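Local coordinates for TENA/THI-4 protein (Shewanella denitrificans OS217, PDB 3DDE) that is of unknown function but has an all-helical heme oxygenase-like fold and may have oxidoreductase activity, at residues A[71-76]-A[132-137]; A[56-61]-A[123-128]; A[218-223]-A[229-234]; A[25-30]-A[38-43]. All coordinates share one frame; numbering follows the deposited sequence.

Contact 1: residues A[71-76]-A[132-137]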
loop_
_atom_site.group_PDB
_atom_site.type_symbol
_atom_site.label_atom_id
_atom_site.label_comp_id
_atom_site.label_asym_id
_atom_site.label_seq_id
_atom_site.Cartn_x
_atom_site.Cartn_y
_atom_site.Cartn_z
ATOM N N GLY A 71 -16.928 10.343 10.912
ATOM C CA GLY A 71 -17.220 9.052 11.543
ATOM C C GLY A 71 -18.173 8.171 10.760
ATOM O O GLY A 71 -17.944 6.959 10.601
ATOM N N LYS A 72 -19.236 8.794 10.259
ATOM C CA LYS A 72 -20.259 8.085 9.504
ATOM C C LYS A 72 -19.710 7.523 8.196
ATOM O O LYS A 72 -20.128 6.448 7.756
ATOM C CB LYS A 72 -21.449 9.005 9.221
ATOM C CG LYS A 72 -22.140 9.522 10.456
ATOM N N TYR A 73 -18.773 8.245 7.582
ATOM C CA TYR A 73 -18.168 7.802 6.322
ATOM C C TYR A 73 -17.228 6.612 6.522
ATOM O O TYR A 73 -17.249 5.700 5.715
ATOM C CB TYR A 73 -17.495 8.971 5.581
ATOM C CG TYR A 73 -17.062 8.651 4.166
ATOM C CD1 TYR A 73 -17.865 7.891 3.321
ATOM C CD2 TYR A 73 -15.891 9.173 3.643
ATOM C CE1 TYR A 73 -17.488 7.610 2.036
ATOM C CE2 TYR A 73 -15.511 8.901 2.347
ATOM C CZ TYR A 73 -16.315 8.117 1.546
ATOM O OH TYR A 73 -15.945 7.821 0.252
ATOM N N LEU A 74 -16.444 6.589 7.595
ATOM C CA LEU A 74 -15.574 5.435 7.860
ATOM C C LEU A 74 -16.438 4.193 8.082
ATOM O O LEU A 74 -16.138 3.130 7.540
ATOM C CB LEU A 74 -14.677 5.667 9.085
ATOM C CG LEU A 74 -13.744 4.524 9.519
ATOM C CD1 LEU A 74 -12.584 4.331 8.520
ATOM C CD2 LEU A 74 -13.221 4.808 10.907
ATOM N N SER A 75 -17.498 4.319 8.892
ATOM C CA SER A 75 -18.414 3.189 9.125
ATOM C C SER A 75 -19.022 2.715 7.812
ATOM O O SER A 75 -19.106 1.514 7.548
ATOM C CB SER A 75 -19.546 3.540 10.082
ATOM O OG SER A 75 -19.098 3.571 11.413
ATOM N N PHE A 76 -19.458 3.678 7.000
ATOM C CA PHE A 76 -20.050 3.399 5.695
ATOM C C PHE A 76 -19.126 2.529 4.827
ATOM O O PHE A 76 -19.578 1.542 4.224
ATOM C CB PHE A 76 -20.399 4.721 4.971
ATOM C CG PHE A 76 -20.833 4.540 3.541
ATOM C CD1 PHE A 76 -19.890 4.376 2.526
ATOM C CD2 PHE A 76 -22.183 4.539 3.202
ATOM C CE1 PHE A 76 -20.285 4.202 1.208
ATOM C CE2 PHE A 76 -22.588 4.362 1.884
ATOM C CZ PHE A 76 -21.642 4.193 0.888
ATOM N N GLN A 132 -14.477 10.661 -3.382
ATOM C CA GLN A 132 -14.666 10.401 -4.805
ATOM C C GLN A 132 -15.222 9.047 -5.256
ATOM O O GLN A 132 -15.909 9.000 -6.268
ATOM C CB GLN A 132 -13.371 10.736 -5.551
ATOM C CG GLN A 132 -12.226 9.768 -5.306
ATOM C CD GLN A 132 -10.925 10.247 -5.911
ATOM O OE1 GLN A 132 -10.907 11.201 -6.658
ATOM N NE2 GLN A 132 -9.838 9.585 -5.583
ATOM N N ARG A 133 -14.951 7.965 -4.526
ATOM C CA ARG A 133 -15.461 6.655 -4.910
ATOM C C ARG A 133 -17.003 6.609 -4.861
ATOM O O ARG A 133 -17.617 5.789 -5.541
ATOM C CB ARG A 133 -14.871 5.550 -4.030
ATOM C CG ARG A 133 -15.096 4.154 -4.575
ATOM C CD ARG A 133 -14.908 3.087 -3.521
ATOM N NE ARG A 133 -15.150 1.756 -4.082
ATOM C CZ ARG A 133 -16.347 1.211 -4.263
ATOM N NH1 ARG A 133 -17.463 1.875 -3.969
ATOM N NH2 ARG A 133 -16.434 0.001 -4.788
ATOM N N LEU A 134 -17.624 7.482 -4.061
ATOM C CA LEU A 134 -19.079 7.578 -3.998
ATOM C C LEU A 134 -19.695 7.857 -5.381
ATOM O O LEU A 134 -20.863 7.533 -5.613
ATOM C CB LEU A 134 -19.510 8.651 -2.998
ATOM C CG LEU A 134 -19.277 8.415 -1.503
ATOM C CD1 LEU A 134 -19.589 9.680 -0.712
ATOM C CD2 LEU A 134 -20.120 7.228 -0.991
ATOM N N GLY A 135 -18.915 8.453 -6.284
ATOM C CA GLY A 135 -19.354 8.725 -7.666
ATOM C C GLY A 135 -19.603 7.445 -8.455
ATOM O O GLY A 135 -20.532 7.360 -9.246
ATOM N N TYR A 136 -18.753 6.455 -8.238
ATOM C CA TYR A 136 -18.913 5.140 -8.852
ATOM C C TYR A 136 -20.212 4.529 -8.352
ATOM O O TYR A 136 -21.056 4.092 -9.143
ATOM C CB TYR A 136 -17.719 4.241 -8.491
ATOM C CG TYR A 136 -17.827 2.775 -8.888
ATOM C CD1 TYR A 136 -18.274 2.395 -10.151
ATOM C CD2 TYR A 136 -17.417 1.776 -8.010
ATOM C CE1 TYR A 136 -18.335 1.062 -10.518
ATOM C CE2 TYR A 136 -17.464 0.451 -8.363
ATOM C CZ TYR A 136 -17.927 0.094 -9.622
ATOM O OH TYR A 136 -17.975 -1.237 -9.962
ATOM N N SER A 137 -20.357 4.525 -7.028
ATOM C CA SER A 137 -21.528 3.997 -6.348
ATOM C C SER A 137 -22.808 4.689 -6.788
ATOM O O SER A 137 -23.874 4.069 -6.850
ATOM C CB SER A 137 -21.367 4.175 -4.841
ATOM O OG SER A 137 -20.317 3.368 -4.343
#
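The rings of Tyr73 and Phe76 both meet the isobutyl end of Leu134, and each receives its methyl CD2 obliquely. On the Tyr73 ring the touching atom is CE1, which lies 4.0 Å from Leu134 CD2 and equally near its CD1; on the Phe76 ring it is CE1 again, 3.7 Å from Leu134 CD2, with CZ close behind. A third flat group stays within 132-137: the guanidinium of Arg133 carries Tyr136 CD2 3.7 Å above one face, displaced toward the rim.

Tyr73 and Phe76 stand three residues apart on helix 71-84, and both project CG anti to the backbone N (chi1 -170° and 172°), which sends the two rings toward helix 134-141. Leu134 comes from the opposite direction to Tyr73, its CG 3.8 Å from Tyr73 OH. That hydroxyl is hydrogen-bonded to the carbonyl oxygen of Pro130, just before 132-137, which ties the ring to the turn leading into helix 134-141. Around this cluster, Val62 of helix 55-65 touches Tyr73, Leu186 of helix 166-189 touches Leu134, and Val189 touches both. Replacing Leu134 by an alanine would probably open a gap in front of the two rings, leaving Tyr73 CE1 and Phe76 CE1 without the methyl they share.

With the CA atoms of Tyr73 and Leu134 10.4 Å apart, side chains alone span the interface. The chemistry is therefore that of a buried apolar junction, in which the one polar tip, the tyrosine hydroxyl, is satisfied by a backbone carbonyl.

Contact 2: residues A[56-61]-A[123-128]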
loop_
_atom_site.group_PDB
_atom_site.type_symbol
_atom_site.label_atom_id
_atom_site.label_comp_id
_atom_site.label_asym_id
_atom_site.label_seq_id
_atom_site.Cartn_x
_atom_site.Cartn_y
_atom_site.Cartn_z
ATOM N N ALA A 56 -15.556 -4.946 -2.856
ATOM C CA ALA A 56 -15.549 -4.918 -1.407
ATOM C C ALA A 56 -14.190 -4.418 -0.925
ATOM O O ALA A 56 -14.104 -3.619 -0.009
ATOM C CB ALA A 56 -15.849 -6.318 -0.822
ATOM N N LYS A 57 -13.138 -4.905 -1.572
ATOM C CA LYS A 57 -11.760 -4.572 -1.224
ATOM C C LYS A 57 -11.423 -3.110 -1.465
ATOM O O LYS A 57 -10.909 -2.463 -0.563
ATOM C CB LYS A 57 -10.807 -5.450 -2.000
ATOM C CG LYS A 57 -10.919 -6.904 -1.644
ATOM C CD LYS A 57 -9.881 -7.704 -2.394
ATOM C CE LYS A 57 -9.948 -9.133 -1.980
ATOM N NZ LYS A 57 -8.734 -9.863 -2.397
ATOM N N ASN A 58 -11.723 -2.580 -2.651
ATOM C CA ASN A 58 -11.431 -1.184 -2.895
ATOM C C ASN A 58 -12.335 -0.217 -2.086
ATOM O O ASN A 58 -11.907 0.896 -1.755
ATOM C CB ASN A 58 -11.272 -0.847 -4.407
ATOM C CG ASN A 58 -12.526 -1.102 -5.250
ATOM O OD1 ASN A 58 -13.658 -0.707 -4.910
ATOM N ND2 ASN A 58 -12.301 -1.698 -6.399
ATOM N N GLN A 59 -13.548 -0.659 -1.724
ATOM C CA GLN A 59 -14.415 0.123 -0.849
ATOM C C GLN A 59 -13.801 0.199 0.561
ATOM O O GLN A 59 -13.751 1.272 1.171
ATOM C CB GLN A 59 -15.820 -0.488 -0.784
ATOM C CG GLN A 59 -16.796 0.208 0.155
ATOM C CD GLN A 59 -16.967 1.690 -0.155
ATOM O OE1 GLN A 59 -17.879 2.078 -0.891
ATOM N NE2 GLN A 59 -16.056 2.520 0.361
ATOM N N ALA A 60 -13.337 -0.932 1.079
ATOM C CA ALA A 60 -12.697 -0.954 2.391
ATOM C C ALA A 60 -11.422 -0.090 2.386
ATOM O O ALA A 60 -11.080 0.530 3.385
ATOM C CB ALA A 60 -12.383 -2.411 2.844
ATOM N N LEU A 61 -10.750 -0.025 1.244
ATOM C CA LEU A 61 -9.508 0.743 1.118
ATOM C C LEU A 61 -9.684 2.255 1.357
ATOM O O LEU A 61 -8.795 2.904 1.925
ATOM C CB LEU A 61 -8.871 0.455 -0.246
ATOM C CG LEU A 61 -7.420 0.858 -0.498
ATOM C CD1 LEU A 61 -6.467 0.316 0.586
ATOM C CD2 LEU A 61 -7.023 0.369 -1.891
ATOM N N TRP A 123 -7.113 2.824 -7.510
ATOM C CA TRP A 123 -6.410 4.115 -7.500
ATOM C C TRP A 123 -7.237 5.229 -6.875
ATOM O O TRP A 123 -6.737 5.971 -6.016
ATOM C CB TRP A 123 -6.013 4.489 -8.930
ATOM C CG TRP A 123 -5.330 5.792 -9.109
ATOM C CD1 TRP A 123 -5.823 6.885 -9.728
ATOM C CD2 TRP A 123 -4.015 6.141 -8.661
ATOM N NE1 TRP A 123 -4.883 7.895 -9.729
ATOM C CE2 TRP A 123 -3.766 7.454 -9.082
ATOM C CE3 TRP A 123 -3.008 5.450 -7.976
ATOM C CZ2 TRP A 123 -2.573 8.112 -8.798
ATOM C CZ3 TRP A 123 -1.810 6.100 -7.716
ATOM C CH2 TRP A 123 -1.607 7.415 -8.123
ATOM N N ILE A 124 -8.489 5.361 -7.296
ATOM C CA ILE A 124 -9.323 6.445 -6.786
ATOM C C ILE A 124 -9.807 6.160 -5.351
ATOM O O ILE A 124 -10.304 7.045 -4.653
ATOM C CB ILE A 124 -10.456 6.871 -7.798
ATOM C CG1 ILE A 124 -11.487 5.763 -8.053
ATOM C CG2 ILE A 124 -9.848 7.406 -9.102
ATOM C CD1 ILE A 124 -12.530 5.609 -6.923
ATOM N N SER A 125 -9.623 4.930 -4.912
ATOM C CA SER A 125 -9.961 4.519 -3.561
ATOM C C SER A 125 -8.779 4.704 -2.602
ATOM O O SER A 125 -8.969 4.988 -1.424
ATOM C CB SER A 125 -10.425 3.064 -3.558
ATOM O OG SER A 125 -11.592 2.913 -4.351
ATOM N N ALA A 126 -7.567 4.568 -3.118
ATOM C CA ALA A 126 -6.350 4.698 -2.333
ATOM C C ALA A 126 -5.768 6.108 -2.327
ATOM O O ALA A 126 -4.936 6.431 -1.480
ATOM C CB ALA A 126 -5.307 3.743 -2.865
ATOM N N THR A 127 -6.170 6.953 -3.258
ATOM C CA THR A 127 -5.571 8.282 -3.373
ATOM C C THR A 127 -6.631 9.355 -3.606
ATOM O O THR A 127 -7.797 9.043 -3.804
ATOM C CB THR A 127 -4.611 8.316 -4.565
ATOM O OG1 THR A 127 -5.364 8.280 -5.771
ATOM C CG2 THR A 127 -3.631 7.135 -4.536
ATOM N N GLY A 128 -6.202 10.622 -3.580
ATOM C CA GLY A 128 -7.069 11.755 -3.857
ATOM C C GLY A 128 -8.084 12.069 -2.779
ATOM O O GLY A 128 -7.898 11.712 -1.608
#
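Ser125 presses its CB against the backbone of Asn58, 3.2 Å from the carbonyl oxygen Asn58 O, while its OG lies 3.8 Å from Asn58 CB. One turn further along helix 55-65, Leu61 reaches with CD2 to the methyl of Ala126, CD2 to CB 3.9 Å. The helices are close here: the CA atoms of Asn58 and Ser125 are 5.9 Å apart, an approach for which the small side chains of Ser125 and Ala126 are suited.

The next shell fixes these groups. Ser125 OG is hydrogen-bonded to the carbonyl oxygen of Leu121, a turn earlier in its own helix. Asn58 OD1 accepts from Arg133 NH2. At the end of helix 112-126 Thr127 OG1 donates to Trp123 O at 2.7 Å, from above the carbonyl plane, and sits over the centre of the indole face. Trp123 itself stacks on Tyr122 of the third subunit, while Leu61 packs on Ile64 of the second.

This is close helix-helix packing of 55-65 on 112-126 within the all-helical heme oxygenase-like fold, with small residues at the point of approach. Ser125 OG is satisfied within its own helix and Asn58 OD1 by Arg133, so cohesion between the two segments rests on van der Waals contact.

Contact 3: residues A[218-223]-A[229-234]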
loop_
_atom_site.group_PDB
_atom_site.type_symbol
_atom_site.label_atom_id
_atom_site.label_comp_id
_atom_site.label_asym_id
_atom_site.label_seq_id
_atom_site.Cartn_x
_atom_site.Cartn_y
_atom_site.Cartn_z
ATOM N N TRP A 218 -17.505 -7.722 -26.860
ATOM C CA TRP A 218 -17.990 -7.874 -28.241
ATOM C C TRP A 218 -16.878 -8.356 -29.192
ATOM O O TRP A 218 -17.075 -9.320 -29.940
ATOM C CB TRP A 218 -18.622 -6.559 -28.728
ATOM C CG TRP A 218 -19.292 -6.635 -30.070
ATOM C CD1 TRP A 218 -18.963 -5.932 -31.191
ATOM C CD2 TRP A 218 -20.392 -7.478 -30.432
ATOM N NE1 TRP A 218 -19.806 -6.274 -32.229
ATOM C CE2 TRP A 218 -20.688 -7.226 -31.788
ATOM C CE3 TRP A 218 -21.162 -8.415 -29.740
ATOM C CZ2 TRP A 218 -21.715 -7.875 -32.461
ATOM C CZ3 TRP A 218 -22.185 -9.065 -30.415
ATOM C CH2 TRP A 218 -22.450 -8.792 -31.762
ATOM N N LYS A 219 -15.713 -7.709 -29.149
ATOM C CA LYS A 219 -14.568 -8.101 -29.984
ATOM C C LYS A 219 -14.211 -9.595 -29.793
ATOM O O LYS A 219 -14.068 -10.330 -30.768
ATOM C CB LYS A 219 -13.371 -7.177 -29.682
ATOM C CG LYS A 219 -12.055 -7.529 -30.365
ATOM N N GLU A 220 -14.097 -10.042 -28.540
ATOM C CA GLU A 220 -13.767 -11.442 -28.246
ATOM C C GLU A 220 -14.883 -12.396 -28.664
ATOM O O GLU A 220 -14.612 -13.556 -28.996
ATOM C CB GLU A 220 -13.445 -11.640 -26.750
ATOM C CG GLU A 220 -12.183 -10.934 -26.260
ATOM C CD GLU A 220 -10.907 -11.446 -26.908
ATOM O OE1 GLU A 220 -10.865 -12.609 -27.336
ATOM O OE2 GLU A 220 -9.924 -10.682 -26.976
ATOM N N TYR A 221 -16.127 -11.915 -28.621
ATOM C CA TYR A 221 -17.286 -12.704 -29.056
ATOM C C TYR A 221 -17.270 -12.948 -30.566
ATOM O O TYR A 221 -17.656 -14.024 -31.010
ATOM C CB TYR A 221 -18.616 -12.048 -28.642
ATOM C CG TYR A 221 -19.854 -12.787 -29.161
ATOM C CD1 TYR A 221 -20.178 -14.072 -28.705
ATOM C CD2 TYR A 221 -20.706 -12.189 -30.088
ATOM C CE1 TYR A 221 -21.321 -14.756 -29.187
ATOM C CE2 TYR A 221 -21.837 -12.851 -30.571
ATOM C CZ TYR A 221 -22.139 -14.130 -30.115
ATOM O OH TYR A 221 -23.255 -14.751 -30.608
ATOM N N GLN A 222 -16.843 -11.952 -31.348
ATOM C CA GLN A 222 -16.752 -12.077 -32.812
ATOM C C GLN A 222 -15.602 -12.993 -33.192
ATOM O O GLN A 222 -15.770 -13.886 -34.033
ATOM C CB GLN A 222 -16.523 -10.740 -33.503
ATOM C CG GLN A 222 -17.573 -9.694 -33.284
ATOM C CD GLN A 222 -17.171 -8.412 -33.959
ATOM O OE1 GLN A 222 -17.241 -8.312 -35.178
ATOM N NE2 GLN A 222 -16.708 -7.424 -33.170
ATOM N N LEU A 223 -14.434 -12.747 -32.602
ATOM C CA LEU A 223 -13.258 -13.609 -32.788
ATOM C C LEU A 223 -13.545 -15.057 -32.343
ATOM O O LEU A 223 -12.915 -15.999 -32.834
ATOM C CB LEU A 223 -12.053 -13.061 -32.004
ATOM C CG LEU A 223 -11.173 -11.982 -32.635
ATOM C CD1 LEU A 223 -11.977 -10.924 -33.379
ATOM C CD2 LEU A 223 -10.272 -11.346 -31.557
ATOM N N SER A 229 -8.413 -19.228 -30.074
ATOM C CA SER A 229 -8.657 -20.400 -29.238
ATOM C C SER A 229 -8.995 -19.973 -27.802
ATOM O O SER A 229 -8.980 -20.808 -26.903
ATOM C CB SER A 229 -7.412 -21.303 -29.193
ATOM O OG SER A 229 -7.152 -21.930 -30.441
ATOM N N ASP A 230 -9.318 -18.693 -27.586
ATOM C CA ASP A 230 -9.601 -18.165 -26.237
ATOM C C ASP A 230 -10.769 -18.859 -25.509
ATOM O O ASP A 230 -10.754 -18.893 -24.281
ATOM C CB ASP A 230 -9.798 -16.618 -26.294
ATOM C CG ASP A 230 -9.845 -15.944 -24.898
ATOM O OD1 ASP A 230 -10.105 -16.638 -23.898
ATOM O OD2 ASP A 230 -9.627 -14.705 -24.782
ATOM N N ARG A 231 -11.735 -19.457 -26.226
ATOM C CA ARG A 231 -12.931 -20.063 -25.559
ATOM C C ARG A 231 -13.415 -21.497 -25.936
ATOM O O ARG A 231 -12.844 -22.152 -26.810
ATOM C CB ARG A 231 -14.052 -19.005 -25.515
ATOM C CG ARG A 231 -13.695 -17.940 -24.468
ATOM C CD ARG A 231 -14.395 -16.620 -24.554
ATOM N NE ARG A 231 -13.800 -15.733 -23.546
ATOM C CZ ARG A 231 -13.872 -14.405 -23.544
ATOM N NH1 ARG A 231 -14.511 -13.766 -24.517
ATOM N NH2 ARG A 231 -13.285 -13.703 -22.570
ATOM N N TYR A 232 -14.458 -21.958 -25.226
ATOM C CA TYR A 232 -14.976 -23.356 -25.215
ATOM C C TYR A 232 -16.517 -23.402 -25.266
ATOM O O TYR A 232 -17.183 -23.165 -24.255
ATOM C CB TYR A 232 -14.464 -24.011 -23.912
ATOM C CG TYR A 232 -14.206 -22.922 -22.892
ATOM C CD1 TYR A 232 -15.225 -22.422 -22.084
ATOM C CD2 TYR A 232 -12.955 -22.294 -22.830
ATOM C CE1 TYR A 232 -14.989 -21.358 -21.207
ATOM C CE2 TYR A 232 -12.714 -21.231 -21.964
ATOM C CZ TYR A 232 -13.731 -20.771 -21.159
ATOM O OH TYR A 232 -13.488 -19.728 -20.297
ATOM N N ALA A 233 -17.072 -23.740 -26.432
ATOM C CA ALA A 233 -18.532 -23.712 -26.672
ATOM C C ALA A 233 -19.313 -25.008 -26.392
ATOM O O ALA A 233 -19.444 -25.854 -27.273
ATOM C CB ALA A 233 -18.795 -23.275 -28.119
ATOM N N PHE A 234 -19.855 -25.130 -25.178
ATOM C CA PHE A 234 -20.672 -26.281 -24.765
ATOM C C PHE A 234 -21.719 -25.880 -23.724
ATOM O O PHE A 234 -21.305 -25.262 -22.576
ATOM C CB PHE A 234 -19.793 -27.403 -24.204
ATOM C CG PHE A 234 -19.095 -28.212 -25.258
ATOM C CD1 PHE A 234 -17.836 -27.844 -25.720
ATOM C CD2 PHE A 234 -19.706 -29.346 -25.795
ATOM C CE1 PHE A 234 -17.194 -28.590 -26.703
ATOM C CE2 PHE A 234 -19.072 -30.108 -26.778
ATOM C CZ PHE A 234 -17.814 -29.729 -27.235
#
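Asp230 and Arg231 meet Glu220 from the chain that follows helix 193-223. Asp230 comes first, and its OD2 stands 3.5 Å from Glu220 OE1. The two carboxylates, their planes 61° apart, would be expected to repel one another if both are charged, although the site is at the protein surface, where solvent could ease this.

The segment has no regular secondary structure: it belongs to the C-terminal tail, which turns back after the long last helix of this all-helical, heme oxygenase-like fold and lies against that helix near its end.

Arg231 follows, extended from CG to NE. Its NH1 touches the aliphatic part of Glu220, 3.3 Å from CB, and not the carboxylate, whose OE1 is 4.8 Å from NH1. Covered in this way, NH1 has no hydrogen-bonding partner in the model. Arg231 NE does have a charge partner in Asp230 OD1, at 3.8 Å, but that salt bridge is long and the oxygen lies well out of the guanidinium plane, so no N-H is directed at it. The arginine also packs on Leu111, Phe224 and Ile43, and Leu111 touches Glu220 as well.

Contact 4: residues A[25-30]-A[38-43]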
loop_
_atom_site.group_PDB
_atom_site.type_symbol
_atom_site.label_atom_id
_atom_site.label_comp_id
_atom_site.label_asym_id
_atom_site.label_seq_id
_atom_site.Cartn_x
_atom_site.Cartn_y
_atom_site.Cartn_z
ATOM N N SER A 25 -23.279 0.915 -28.435
ATOM C CA SER A 25 -22.726 -0.423 -28.188
ATOM C C SER A 25 -23.307 -1.507 -29.093
ATOM O O SER A 25 -24.515 -1.768 -29.048
ATOM C CB SER A 25 -22.963 -0.844 -26.737
ATOM O OG SER A 25 -22.427 -2.136 -26.503
ATOM N N PRO A 26 -22.462 -2.161 -29.918
ATOM C CA PRO A 26 -22.996 -3.236 -30.746
ATOM C C PRO A 26 -23.485 -4.398 -29.892
ATOM O O PRO A 26 -24.386 -5.137 -30.304
ATOM C CB PRO A 26 -21.785 -3.676 -31.576
ATOM C CG PRO A 26 -20.847 -2.578 -31.516
ATOM C CD PRO A 26 -21.030 -1.973 -30.174
ATOM N N PHE A 27 -22.849 -4.582 -28.734
ATOM C CA PHE A 27 -23.224 -5.606 -27.764
ATOM C C PHE A 27 -24.682 -5.396 -27.351
ATOM O O PHE A 27 -25.493 -6.324 -27.413
ATOM C CB PHE A 27 -22.291 -5.548 -26.539
ATOM C CG PHE A 27 -22.700 -6.458 -25.405
ATOM C CD1 PHE A 27 -22.239 -7.764 -25.338
ATOM C CD2 PHE A 27 -23.545 -5.998 -24.401
ATOM C CE1 PHE A 27 -22.631 -8.606 -24.294
ATOM C CE2 PHE A 27 -23.934 -6.822 -23.362
ATOM C CZ PHE A 27 -23.481 -8.135 -23.308
ATOM N N ILE A 28 -25.014 -4.167 -26.964
ATOM C CA ILE A 28 -26.370 -3.824 -26.530
ATOM C C ILE A 28 -27.389 -3.996 -27.657
ATOM O O ILE A 28 -28.496 -4.470 -27.405
ATOM C CB ILE A 28 -26.461 -2.372 -25.978
ATOM C CG1 ILE A 28 -25.520 -2.145 -24.785
ATOM C CG2 ILE A 28 -27.889 -2.042 -25.570
ATOM C CD1 ILE A 28 -25.881 -2.893 -23.526
ATOM N N HIS A 29 -27.040 -3.630 -28.895
ATOM C CA HIS A 29 -27.998 -3.786 -29.999
ATOM C C HIS A 29 -28.217 -5.267 -30.279
ATOM O O HIS A 29 -29.340 -5.687 -30.503
ATOM C CB HIS A 29 -27.596 -3.087 -31.304
ATOM C CG HIS A 29 -27.107 -1.686 -31.125
ATOM N ND1 HIS A 29 -26.388 -1.028 -32.100
ATOM C CD2 HIS A 29 -27.152 -0.851 -30.058
ATOM C CE1 HIS A 29 -26.054 0.173 -31.658
ATOM N NE2 HIS A 29 -26.494 0.300 -30.416
ATOM N N GLU A 30 -27.140 -6.048 -30.272
ATOM C CA GLU A 30 -27.227 -7.491 -30.504
ATOM C C GLU A 30 -28.239 -8.111 -29.531
ATOM O O GLU A 30 -29.069 -8.940 -29.921
ATOM C CB GLU A 30 -25.841 -8.126 -30.321
ATOM C CG GLU A 30 -25.758 -9.644 -30.441
ATOM C CD GLU A 30 -25.855 -10.165 -31.863
ATOM O OE1 GLU A 30 -26.083 -9.374 -32.803
ATOM O OE2 GLU A 30 -25.693 -11.391 -32.035
ATOM N N LYS A 38 -25.902 -17.978 -25.283
ATOM C CA LYS A 38 -25.338 -18.395 -23.999
ATOM C C LYS A 38 -23.884 -17.911 -23.886
ATOM O O LYS A 38 -23.488 -17.331 -22.868
ATOM C CB LYS A 38 -25.420 -19.921 -23.853
ATOM N N ALA A 39 -23.115 -18.120 -24.954
ATOM C CA ALA A 39 -21.709 -17.721 -25.018
ATOM C C ALA A 39 -21.517 -16.225 -24.770
ATOM O O ALA A 39 -20.613 -15.819 -24.035
ATOM C CB ALA A 39 -21.107 -18.109 -26.360
ATOM N N LEU A 40 -22.358 -15.404 -25.397
ATOM C CA LEU A 40 -22.282 -13.953 -25.213
ATOM C C LEU A 40 -22.539 -13.572 -23.751
ATOM O O LEU A 40 -21.812 -12.766 -23.176
ATOM C CB LEU A 40 -23.279 -13.227 -26.116
ATOM C CG LEU A 40 -23.299 -11.697 -26.032
ATOM C CD1 LEU A 40 -21.940 -11.142 -26.425
ATOM C CD2 LEU A 40 -24.400 -11.098 -26.899
ATOM N N TYR A 41 -23.569 -14.169 -23.156
ATOM C CA TYR A 41 -23.928 -13.881 -21.775
ATOM C C TYR A 41 -22.799 -14.311 -20.825
ATOM O O TYR A 41 -22.457 -13.582 -19.899
ATOM C CB TYR A 41 -25.271 -14.537 -21.452
ATOM C CG TYR A 41 -25.767 -14.294 -20.049
ATOM C CD1 TYR A 41 -26.017 -12.999 -19.591
ATOM C CD2 TYR A 41 -26.026 -15.358 -19.189
ATOM C CE1 TYR A 41 -26.474 -12.768 -18.297
ATOM C CE2 TYR A 41 -26.486 -15.139 -17.900
ATOM C CZ TYR A 41 -26.716 -13.845 -17.460
ATOM O OH TYR A 41 -27.171 -13.619 -16.180
ATOM N N ALA A 42 -22.197 -15.469 -21.092
ATOM C CA ALA A 42 -21.080 -15.976 -20.289
ATOM C C ALA A 42 -19.849 -15.063 -20.368
ATOM O O ALA A 42 -19.272 -14.712 -19.341
ATOM C CB ALA A 42 -20.712 -17.373 -20.738
ATOM N N ILE A 43 -19.442 -14.707 -21.584
ATOM C CA ILE A 43 -18.284 -13.821 -21.801
ATOM C C ILE A 43 -18.440 -12.549 -20.973
ATOM O O ILE A 43 -17.539 -12.174 -20.214
ATOM C CB ILE A 43 -18.125 -13.444 -23.287
ATOM C CG1 ILE A 43 -17.642 -14.661 -24.093
ATOM C CG2 ILE A 43 -17.148 -12.268 -23.448
ATOM C CD1 ILE A 43 -17.701 -14.486 -25.609
#
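Leu40 meets Phe27 and Glu30 with the branched end of its side chain, and the main interaction is apolar. Its CD1 lies at the edge of the Phe27 ring, near the ring plane, 3.4 Å from CE1 and 3.6 Å from CD1 of the phenylalanine; Leu40 CG is also 3.6 Å from Phe27 CE1. Both residues hold CG anti to the backbone N, Phe27 with chi1 173°, and this brings the ring of Phe27 close to the other helix although its CB does not point there. The second methyl, Leu40 CD2, reaches the aliphatic CG of Glu30 at 4.1 Å, a contact made by the hydrocarbon part of a glutamate that is bent at chi2. An alanine in place of Leu40 would probably open a gap beside the edge of Phe27 and take away the methyl that meets Glu30 CG.

The polar interactions lie at the start of each helix and do not cross between the segments. Ser25 is the N-cap of helix 26-32: its OG accepts a weak but fairly straight bond from Ile28 N, at 3.3 Å. At the other helix, Leu40 N is weakly bonded to Thr37 OG1.

Further packing comes from helix 193-223, where Leu214 touches Phe27, Trp218 touches both Pro26 and Glu30, and Val217 touches Ile43. Two consecutive helices, 26-32 and 38-52, are thus joined by a short connection, held through a leucine against a phenylalanine edge and both packed on helix 193-223, an arrangement in keeping with the helical bundle of heme oxygenase-like proteins.

Overall arrangement
Contacts 1 and 4 are buried, contact 2 is partly buried and contact 3 lies at the surface. Contacts 1 and 2 are neighbours, centres about 10 Å apart: contact 1 joins helices 71-84 and 134-141, contact 2 joins 55-65 and 112-126, and 55-65 precedes 71-84 in the chain as 112-126 precedes 134-141. A probable hydrogen bond from Gln132 NE2 to Ile124 O links them, and both border the second subunit. Contacts 3 and 4 form a second touching pair, with Tyr221 packing on Leu40; no other chain of the assembly touches either. Contact 4 lies about 32 Å from contact 1, centre to centre. Leucine-aromatic packing dominates both buried contacts, backbone proximity contact 2, and charged groups contact 3.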